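Local coordinates for putative cell adhesion protein (PDB 4DGU) that is a putative cell adhesion protein of the fimbrillin-like family, related to fimbrial proteins, and probably serves as a pilus component of a human gut bacterium, at residues F14-D19 with I46-S51; R65-I70 with G75-Y80; M128-I133 with L218-G223. One frame throughout, in Å; residues are numbered along the deposited sequence.

Interaction 1 (F14-D19 with I46-S51)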
loop_
_atom_site.group_PDB
_atom_site.type_symbol
_atom_site.label_atom_id
_atom_site.label_comp_id
_atom_site.label_asym_id
_atom_site.label_seq_id
_atom_site.Cartn_x
_atom_site.Cartn_y
_atom_site.Cartn_z
ATOM N N PHE A 14 -12.115 -2.281 44.849
ATOM C CA PHE A 14 -12.125 -2.920 43.540
ATOM C C PHE A 14 -10.765 -3.509 43.210
ATOM O O PHE A 14 -9.729 -2.948 43.588
ATOM C CB PHE A 14 -12.565 -1.945 42.422
ATOM C CG PHE A 14 -11.687 -0.739 42.166
ATOM C CD1 PHE A 14 -10.634 -0.801 41.261
ATOM C CD2 PHE A 14 -11.949 0.477 42.781
ATOM C CE1 PHE A 14 -9.857 0.326 40.994
ATOM C CE2 PHE A 14 -11.175 1.602 42.500
ATOM C CZ PHE A 14 -10.134 1.520 41.619
ATOM N N SER A 15 -10.774 -4.628 42.464
ATOM C CA SER A 15 -9.553 -5.250 41.973
ATOM C C SER A 15 -9.323 -4.788 40.522
ATOM O O SER A 15 -10.246 -4.262 39.875
ATOM C CB SER A 15 -9.635 -6.770 42.083
ATOM O OG SER A 15 -10.628 -7.304 41.223
ATOM N N ILE A 16 -8.097 -4.960 40.032
ATOM C CA ILE A 16 -7.736 -4.580 38.673
ATOM C C ILE A 16 -7.386 -5.846 37.872
ATOM O O ILE A 16 -6.786 -6.788 38.409
ATOM C CB ILE A 16 -6.575 -3.534 38.713
ATOM C CG1 ILE A 16 -7.039 -2.145 39.244
ATOM C CG2 ILE A 16 -5.755 -3.436 37.407
ATOM C CD1 ILE A 16 -7.893 -1.286 38.337
ATOM N N SER A 17 -7.782 -5.856 36.590
ATOM C CA SER A 17 -7.448 -6.895 35.620
ATOM C C SER A 17 -6.785 -6.213 34.430
ATOM O O SER A 17 -7.185 -5.110 34.046
ATOM C CB SER A 17 -8.666 -7.730 35.230
ATOM O OG SER A 17 -9.473 -7.091 34.260
ATOM N N ILE A 18 -5.734 -6.838 33.895
ATOM C CA ILE A 18 -4.933 -6.299 32.788
ATOM C C ILE A 18 -5.443 -6.831 31.467
ATOM O O ILE A 18 -5.273 -8.006 31.155
ATOM C CB ILE A 18 -3.415 -6.609 32.991
ATOM C CG1 ILE A 18 -2.918 -6.178 34.398
ATOM C CG2 ILE A 18 -2.549 -6.017 31.848
ATOM C CD1 ILE A 18 -3.145 -4.661 34.787
ATOM N N ASP A 19 -6.034 -5.960 30.671
ATOM C CA ASP A 19 -6.556 -6.351 29.373
ATOM C C ASP A 19 -5.865 -5.523 28.295
ATOM O O ASP A 19 -5.009 -4.700 28.621
ATOM C CB ASP A 19 -8.090 -6.191 29.351
ATOM C CG ASP A 19 -8.877 -7.283 30.068
ATOM O OD1 ASP A 19 -8.328 -8.405 30.258
ATOM O OD2 ASP A 19 -10.057 -7.040 30.392
ATOM N N ILE A 46 2.019 -0.461 38.676
ATOM C CA ILE A 46 1.521 0.528 37.709
ATOM C C ILE A 46 1.200 1.827 38.465
ATOM O O ILE A 46 0.907 1.786 39.664
ATOM C CB ILE A 46 0.269 0.047 36.903
ATOM C CG1 ILE A 46 -0.929 -0.285 37.838
ATOM C CG2 ILE A 46 0.591 -1.094 35.929
ATOM C CD1 ILE A 46 -2.230 -0.095 37.235
ATOM N N SER A 47 1.250 2.964 37.754
ATOM C CA SER A 47 0.822 4.262 38.261
ATOM C C SER A 47 -0.600 4.424 37.804
ATOM O O SER A 47 -0.845 4.458 36.601
ATOM C CB SER A 47 1.692 5.395 37.724
ATOM O OG SER A 47 3.024 5.231 38.157
HETATM N N MSE A 48 -1.551 4.468 38.732
HETATM C CA MSE A 48 -2.937 4.601 38.345
HETATM C C MSE A 48 -3.591 5.832 38.984
HETATM O O MSE A 48 -3.244 6.204 40.094
HETATM C CB MSE A 48 -3.682 3.333 38.720
HETATM C CG MSE A 48 -5.079 3.318 38.192
HETATM SE SE MSE A 48 -5.995 1.690 38.566
HETATM C CE MSE A 48 -6.055 1.782 40.489
ATOM N N ALA A 49 -4.484 6.500 38.245
ATOM C CA ALA A 49 -5.228 7.673 38.689
ATOM C C ALA A 49 -6.642 7.689 38.112
ATOM O O ALA A 49 -6.897 7.146 37.031
ATOM C CB ALA A 49 -4.509 8.946 38.268
ATOM N N ALA A 50 -7.558 8.297 38.859
ATOM C CA ALA A 50 -8.889 8.602 38.385
ATOM C C ALA A 50 -8.762 9.965 37.748
ATOM O O ALA A 50 -7.900 10.756 38.173
ATOM C CB ALA A 50 -9.883 8.618 39.530
ATOM N N SER A 51 -9.599 10.257 36.736
ATOM C CA SER A 51 -9.561 11.543 36.037
ATOM C C SER A 51 -9.484 12.739 37.023
ATOM O O SER A 51 -10.191 12.792 38.034
ATOM C CB SER A 51 -10.754 11.679 35.089
ATOM O OG SER A 51 -11.186 13.015 34.863
#

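Interaction 2 (R65-I70 with G75-Y80)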
loop_
_atom_site.group_PDB
_atom_site.type_symbol
_atom_site.label_atom_id
_atom_site.label_comp_id
_atom_site.label_asym_id
_atom_site.label_seq_id
_atom_site.Cartn_x
_atom_site.Cartn_y
_atom_site.Cartn_z
ATOM N N ARG A 65 -8.178 -1.122 45.442
ATOM C CA ARG A 65 -8.288 0.305 45.678
ATOM C C ARG A 65 -9.677 0.623 46.233
ATOM O O ARG A 65 -10.654 0.025 45.795
ATOM C CB ARG A 65 -7.984 1.104 44.397
ATOM C CG ARG A 65 -7.887 2.608 44.661
ATOM C CD ARG A 65 -7.127 3.347 43.601
ATOM N NE ARG A 65 -5.696 3.080 43.690
ATOM C CZ ARG A 65 -4.779 3.765 43.021
ATOM N NH1 ARG A 65 -5.137 4.762 42.222
ATOM N NH2 ARG A 65 -3.496 3.439 43.122
ATOM N N ALA A 66 -9.747 1.552 47.205
ATOM C CA ALA A 66 -10.972 2.060 47.820
ATOM C C ALA A 66 -11.788 2.847 46.779
ATOM O O ALA A 66 -11.208 3.584 45.978
ATOM C CB ALA A 66 -10.603 2.951 48.992
ATOM N N TRP A 67 -13.117 2.713 46.793
ATOM C CA TRP A 67 -13.943 3.423 45.818
ATOM C C TRP A 67 -14.118 4.942 46.159
ATOM O O TRP A 67 -14.884 5.624 45.471
ATOM C CB TRP A 67 -15.304 2.719 45.599
ATOM C CG TRP A 67 -15.315 1.742 44.448
ATOM C CD1 TRP A 67 -15.507 0.389 44.518
ATOM C CD2 TRP A 67 -15.124 2.047 43.053
ATOM N NE1 TRP A 67 -15.466 -0.164 43.255
ATOM C CE2 TRP A 67 -15.243 0.832 42.337
ATOM C CE3 TRP A 67 -14.880 3.232 42.338
ATOM C CZ2 TRP A 67 -15.096 0.769 40.947
ATOM C CZ3 TRP A 67 -14.728 3.167 40.967
ATOM C CH2 TRP A 67 -14.818 1.946 40.285
ATOM N N ASN A 68 -13.351 5.475 47.130
ATOM C CA ASN A 68 -13.372 6.900 47.469
ATOM C C ASN A 68 -12.392 7.648 46.587
ATOM O O ASN A 68 -12.680 8.775 46.190
ATOM C CB ASN A 68 -13.095 7.192 48.951
ATOM C CG ASN A 68 -12.289 6.170 49.669
ATOM O OD1 ASN A 68 -12.826 5.184 50.172
ATOM N ND2 ASN A 68 -10.990 6.399 49.747
ATOM N N GLU A 69 -11.246 7.009 46.275
ATOM C CA GLU A 69 -10.198 7.536 45.397
ATOM C C GLU A 69 -10.717 7.570 43.962
ATOM O O GLU A 69 -10.355 6.702 43.157
ATOM C CB GLU A 69 -8.922 6.663 45.482
ATOM C CG GLU A 69 -8.302 6.522 46.872
ATOM C CD GLU A 69 -7.257 5.423 46.970
ATOM O OE1 GLU A 69 -6.275 5.452 46.189
ATOM O OE2 GLU A 69 -7.424 4.527 47.829
ATOM N N ILE A 70 -11.622 8.531 43.654
ATOM C CA ILE A 70 -12.244 8.679 42.321
ATOM C C ILE A 70 -12.379 10.159 41.926
ATOM O O ILE A 70 -13.003 10.465 40.910
ATOM C CB ILE A 70 -13.633 7.963 42.215
ATOM C CG1 ILE A 70 -14.664 8.503 43.249
ATOM C CG2 ILE A 70 -13.487 6.445 42.251
ATOM C CD1 ILE A 70 -16.041 8.182 42.953
ATOM N N GLY A 75 -21.433 8.541 38.791
ATOM C CA GLY A 75 -21.975 7.674 37.754
ATOM C C GLY A 75 -20.925 6.730 37.217
ATOM O O GLY A 75 -20.957 5.536 37.518
ATOM N N THR A 76 -20.029 7.248 36.361
ATOM C CA THR A 76 -18.919 6.499 35.792
ATOM C C THR A 76 -17.612 7.230 36.069
ATOM O O THR A 76 -17.553 8.458 35.979
ATOM C CB THR A 76 -19.058 6.197 34.284
ATOM O OG1 THR A 76 -18.941 7.388 33.523
ATOM C CG2 THR A 76 -20.325 5.464 33.937
ATOM N N VAL A 77 -16.568 6.448 36.393
ATOM C CA VAL A 77 -15.208 6.902 36.693
ATOM C C VAL A 77 -14.280 6.435 35.596
ATOM O O VAL A 77 -14.300 5.260 35.205
ATOM C CB VAL A 77 -14.718 6.376 38.080
ATOM C CG1 VAL A 77 -13.381 6.999 38.466
ATOM C CG2 VAL A 77 -15.745 6.643 39.165
ATOM N N THR A 78 -13.408 7.336 35.150
ATOM C CA THR A 78 -12.393 6.998 34.166
ATOM C C THR A 78 -11.058 6.885 34.904
ATOM O O THR A 78 -10.679 7.801 35.634
ATOM C CB THR A 78 -12.367 8.022 33.032
ATOM O OG1 THR A 78 -13.683 8.142 32.511
ATOM C CG2 THR A 78 -11.413 7.631 31.925
ATOM N N PHE A 79 -10.357 5.750 34.703
ATOM C CA PHE A 79 -9.050 5.486 35.261
ATOM C C PHE A 79 -8.005 5.534 34.143
ATOM O O PHE A 79 -8.330 5.271 32.995
ATOM C CB PHE A 79 -9.016 4.140 35.987
ATOM C CG PHE A 79 -9.933 4.061 37.173
ATOM C CD1 PHE A 79 -9.525 4.521 38.418
ATOM C CD2 PHE A 79 -11.213 3.522 37.050
ATOM C CE1 PHE A 79 -10.388 4.474 39.514
ATOM C CE2 PHE A 79 -12.062 3.462 38.139
ATOM C CZ PHE A 79 -11.644 3.944 39.367
ATOM N N TYR A 80 -6.764 5.912 34.494
ATOM C CA TYR A 80 -5.605 6.047 33.620
ATOM C C TYR A 80 -4.445 5.368 34.274
ATOM O O TYR A 80 -4.266 5.523 35.479
ATOM C CB TYR A 80 -5.281 7.521 33.359
ATOM C CG TYR A 80 -6.410 8.273 32.697
ATOM C CD1 TYR A 80 -6.608 8.202 31.322
ATOM C CD2 TYR A 80 -7.306 9.034 33.450
ATOM C CE1 TYR A 80 -7.649 8.891 30.703
ATOM C CE2 TYR A 80 -8.341 9.743 32.841
ATOM C CZ TYR A 80 -8.509 9.668 31.464
ATOM O OH TYR A 80 -9.552 10.323 30.846
#

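Interaction 3 (M128-I133 with L218-G223)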
loop_
_atom_site.group_PDB
_atom_site.type_symbol
_atom_site.label_atom_id
_atom_site.label_comp_id
_atom_site.label_asym_id
_atom_site.label_seq_id
_atom_site.Cartn_x
_atom_site.Cartn_y
_atom_site.Cartn_z
HETATM N N MSE A 128 2.519 2.020 23.729
HETATM C CA MSE A 128 2.839 3.357 23.187
HETATM C C MSE A 128 4.179 3.378 22.456
HETATM O O MSE A 128 4.416 4.271 21.633
HETATM C CB MSE A 128 2.805 4.439 24.281
HETATM C CG MSE A 128 1.590 4.349 25.224
HETATM SE SE MSE A 128 -0.119 4.186 24.300
HETATM C CE MSE A 128 -0.212 5.944 23.350
ATOM N N THR A 129 5.046 2.390 22.765
ATOM C CA THR A 129 6.327 2.147 22.102
ATOM C C THR A 129 6.101 1.081 21.000
ATOM O O THR A 129 4.999 0.515 20.902
ATOM C CB THR A 129 7.393 1.744 23.108
ATOM O OG1 THR A 129 6.845 0.701 23.913
ATOM C CG2 THR A 129 7.860 2.919 23.988
ATOM N N VAL A 130 7.138 0.811 20.171
ATOM C CA VAL A 130 7.037 -0.095 19.025
ATOM C C VAL A 130 7.990 -1.301 19.214
ATOM O O VAL A 130 9.198 -1.109 19.113
ATOM C CB VAL A 130 7.302 0.671 17.672
ATOM C CG1 VAL A 130 7.203 -0.248 16.451
ATOM C CG2 VAL A 130 6.361 1.878 17.515
ATOM N N PRO A 131 7.493 -2.537 19.493
ATOM C CA PRO A 131 8.413 -3.687 19.609
ATOM C C PRO A 131 9.057 -4.044 18.277
ATOM O O PRO A 131 8.483 -3.822 17.193
ATOM C CB PRO A 131 7.519 -4.839 20.091
ATOM C CG PRO A 131 6.208 -4.273 20.388
ATOM C CD PRO A 131 6.093 -2.961 19.681
ATOM N N VAL A 132 10.265 -4.588 18.364
ATOM C CA VAL A 132 11.049 -5.006 17.205
ATOM C C VAL A 132 11.293 -6.514 17.306
ATOM O O VAL A 132 11.818 -6.987 18.320
ATOM C CB VAL A 132 12.390 -4.212 17.066
ATOM C CG1 VAL A 132 13.077 -4.540 15.738
ATOM C CG2 VAL A 132 12.166 -2.706 17.196
ATOM N N ILE A 133 10.906 -7.261 16.257
ATOM C CA ILE A 133 11.130 -8.709 16.222
ATOM C C ILE A 133 12.057 -9.065 15.074
ATOM O O ILE A 133 11.918 -8.526 13.979
ATOM C CB ILE A 133 9.822 -9.549 16.189
ATOM C CG1 ILE A 133 8.953 -9.256 14.946
ATOM C CG2 ILE A 133 9.023 -9.350 17.490
ATOM C CD1 ILE A 133 7.835 -10.236 14.744
ATOM N N LEU A 218 7.169 3.879 6.749
ATOM C CA LEU A 218 6.523 3.345 7.964
ATOM C C LEU A 218 6.403 4.431 8.970
ATOM O O LEU A 218 7.398 4.786 9.584
ATOM C CB LEU A 218 7.302 2.153 8.570
ATOM C CG LEU A 218 7.504 0.911 7.705
ATOM C CD1 LEU A 218 8.716 0.119 8.177
ATOM C CD2 LEU A 218 6.268 0.037 7.696
ATOM N N ASP A 219 5.209 5.002 9.110
ATOM C CA ASP A 219 4.938 6.077 10.052
ATOM C C ASP A 219 4.420 5.419 11.331
ATOM O O ASP A 219 3.205 5.306 11.541
ATOM C CB ASP A 219 3.936 7.085 9.444
ATOM C CG ASP A 219 3.835 8.437 10.153
ATOM O OD1 ASP A 219 4.687 8.722 11.039
ATOM O OD2 ASP A 219 2.915 9.223 9.808
ATOM N N LEU A 220 5.364 4.910 12.143
ATOM C CA LEU A 220 5.078 4.114 13.336
ATOM C C LEU A 220 4.366 4.901 14.413
ATOM O O LEU A 220 4.665 6.074 14.636
ATOM C CB LEU A 220 6.355 3.500 13.916
ATOM C CG LEU A 220 7.244 2.660 12.945
ATOM C CD1 LEU A 220 8.610 2.444 13.564
ATOM C CD2 LEU A 220 6.591 1.323 12.565
ATOM N N LYS A 221 3.386 4.255 15.055
ATOM C CA LYS A 221 2.584 4.824 16.128
ATOM C C LYS A 221 2.361 3.747 17.214
ATOM O O LYS A 221 2.904 2.649 17.112
ATOM C CB LYS A 221 1.238 5.342 15.569
ATOM C CG LYS A 221 1.315 6.448 14.510
ATOM C CD LYS A 221 1.667 7.813 15.083
ATOM C CE LYS A 221 2.016 8.812 14.014
ATOM N NZ LYS A 221 0.825 9.271 13.260
ATOM N N ALA A 222 1.581 4.068 18.257
ATOM C CA ALA A 222 1.213 3.120 19.298
ATOM C C ALA A 222 0.477 1.936 18.658
ATOM O O ALA A 222 -0.352 2.127 17.747
ATOM C CB ALA A 222 0.333 3.798 20.333
ATOM N N GLY A 223 0.840 0.736 19.104
ATOM C CA GLY A 223 0.262 -0.510 18.611
ATOM C C GLY A 223 1.031 -1.124 17.459
ATOM O O GLY A 223 0.706 -2.240 17.057
#

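Interaction 1 (F14-D19 with I46-S51)
The carbonyl oxygen of M48 accepts a hydrogen bond from NH1 of R65 and a weak one from OG1 of T56, which helps to hold the backbone from which the M48 side chain reaches toward F14 and I16. M48 is present as selenomethionine. Its CG stands anti to the backbone N (chi1 -172°); the extended chi1 and chi2 carry SE to I16, and the bend at chi3 turns the methyl toward F14. I16 and M48 meet tip to tip, CD1 of I16 lying 3.5 Å from SE of M48. The M48 methyl CE is 4.1 Å from CE1 of F14 and approaches that ring obliquely. Strands 13-20 and 45-50 belong to one mixed sheet of the fimbrillin-like fold without being neighbours in it, and they face each other across its apolar interior, with CA of I16 and CA of M48 10.4 Å apart. The unbranched, flexible selenomethionine reaches over that gap to the bulky, beta-branched I16. Within its own strand I16 also places CD1 in plane at the edge of the F14 ring, 3.7 Å from CE1 of F14. F58 touches both I16 and M48, while V121 and L123 lie against I16.

Interaction 2 (R65-I70 with G75-Y80)
W67 and F79 make the tight end of this contact: CZ3 of W67 sits 3.6 Å from CZ of F79, at the edge of the phenylalanine ring and in its plane. The two rings are inclined at 59°, an oblique pairing. The indole NE1 is bound to the backbone oxygen of S118, which helps to set the plane of the ring. V77 places CG1 3.6 Å above one face of its strand-mate F79, offset toward the rim. It crosses I70 at about a right angle, CG1 of V77 lying 3.8 Å from CG2 of I70; both V77 methyls lie at similar range from that one I70 methyl. In the fimbrillin-like fold, a short irregular connection joins strand 65-66 to strand 77-83 of the same sheet, and in it E69 is the centre of an inverse gamma turn. V121 touches both aromatic rings from strand 120-135, and F14 meets them too. Toward solvent the contact is much looser. E69 is exposed and meets F79 through its backbone alone, O of E69 being 4.3 Å from CE1 of F79. Its carboxylate turns instead to R65, with OE1 of E69 3.5 Å from NE of R65 but well out of the guanidinium plane, an attraction of charges alone.

Interaction 3 (M128-I133 with L218-G223)
The long broken strand 120-135 of the mixed sheet meets here the loop that follows strand 218-219 and leads into strand 225-230, which runs parallel to 120-135 in the sheet. V130 points toward that loop. Its CG2 lies 3.6 Å from the backbone oxygen of K221 and 3.9 Å from CB of L220. The side chains of V130 and L220 cross at about a right angle, and the other valine methyl, CG1, comes within 4.2 Å of CD1 of L220. A beta-branched valine suits a strand and presents two methyls at once, one to the loop backbone and one to the leucine tip.

Further along the loop, A222 packs against M128, present as selenomethionine. The CB of M128 points away from the loop, but its chain folds at chi2 (-49°) and chi3 (-65°) and brings the methyl back, so that CE of M128 lies 3.7 Å from CB of A222. The small alanine also lets the chains close in: CB of A222 is 3.8 Å from CA of M128. G223 follows with a positive phi (92°), a backbone shape that glycine adopts readily. A222 also packs on Y246 of a neighbouring subunit. Beside M128, OG1 of T129 bonds to OD1 of N188 and to the backbone N of H107, a residue seen to bind zinc in this protein, though no zinc is bound to it in this chain. Because the side chains meet through methyl and methylene groups, the contact depends on close fit rather than directed bonds, and backbone pairing such as P131 with L226 is left to set the strand alignment.

Overall arrangement
The three contacts follow one another along the chain, each closing before the next opens, and all reach the same mixed sheet. Interactions 1 and 2 have centres only 9 Å apart and touch: strands 13-20 and 65-66 are neighbours, as are 45-50 and 77-83. The F14 ring meets both W67 and F79, which makes the two contacts one apolar cluster at one end of the molecule. Interaction 3 lies about 24 Å from interaction 1 and about 30 Å from interaction 2, centre to centre, and close to the chain's centre in space. Strand 120-135, a neighbour of 13-20, spans the distance, linking that end of the sheet with the central region where neighbouring subunits pack.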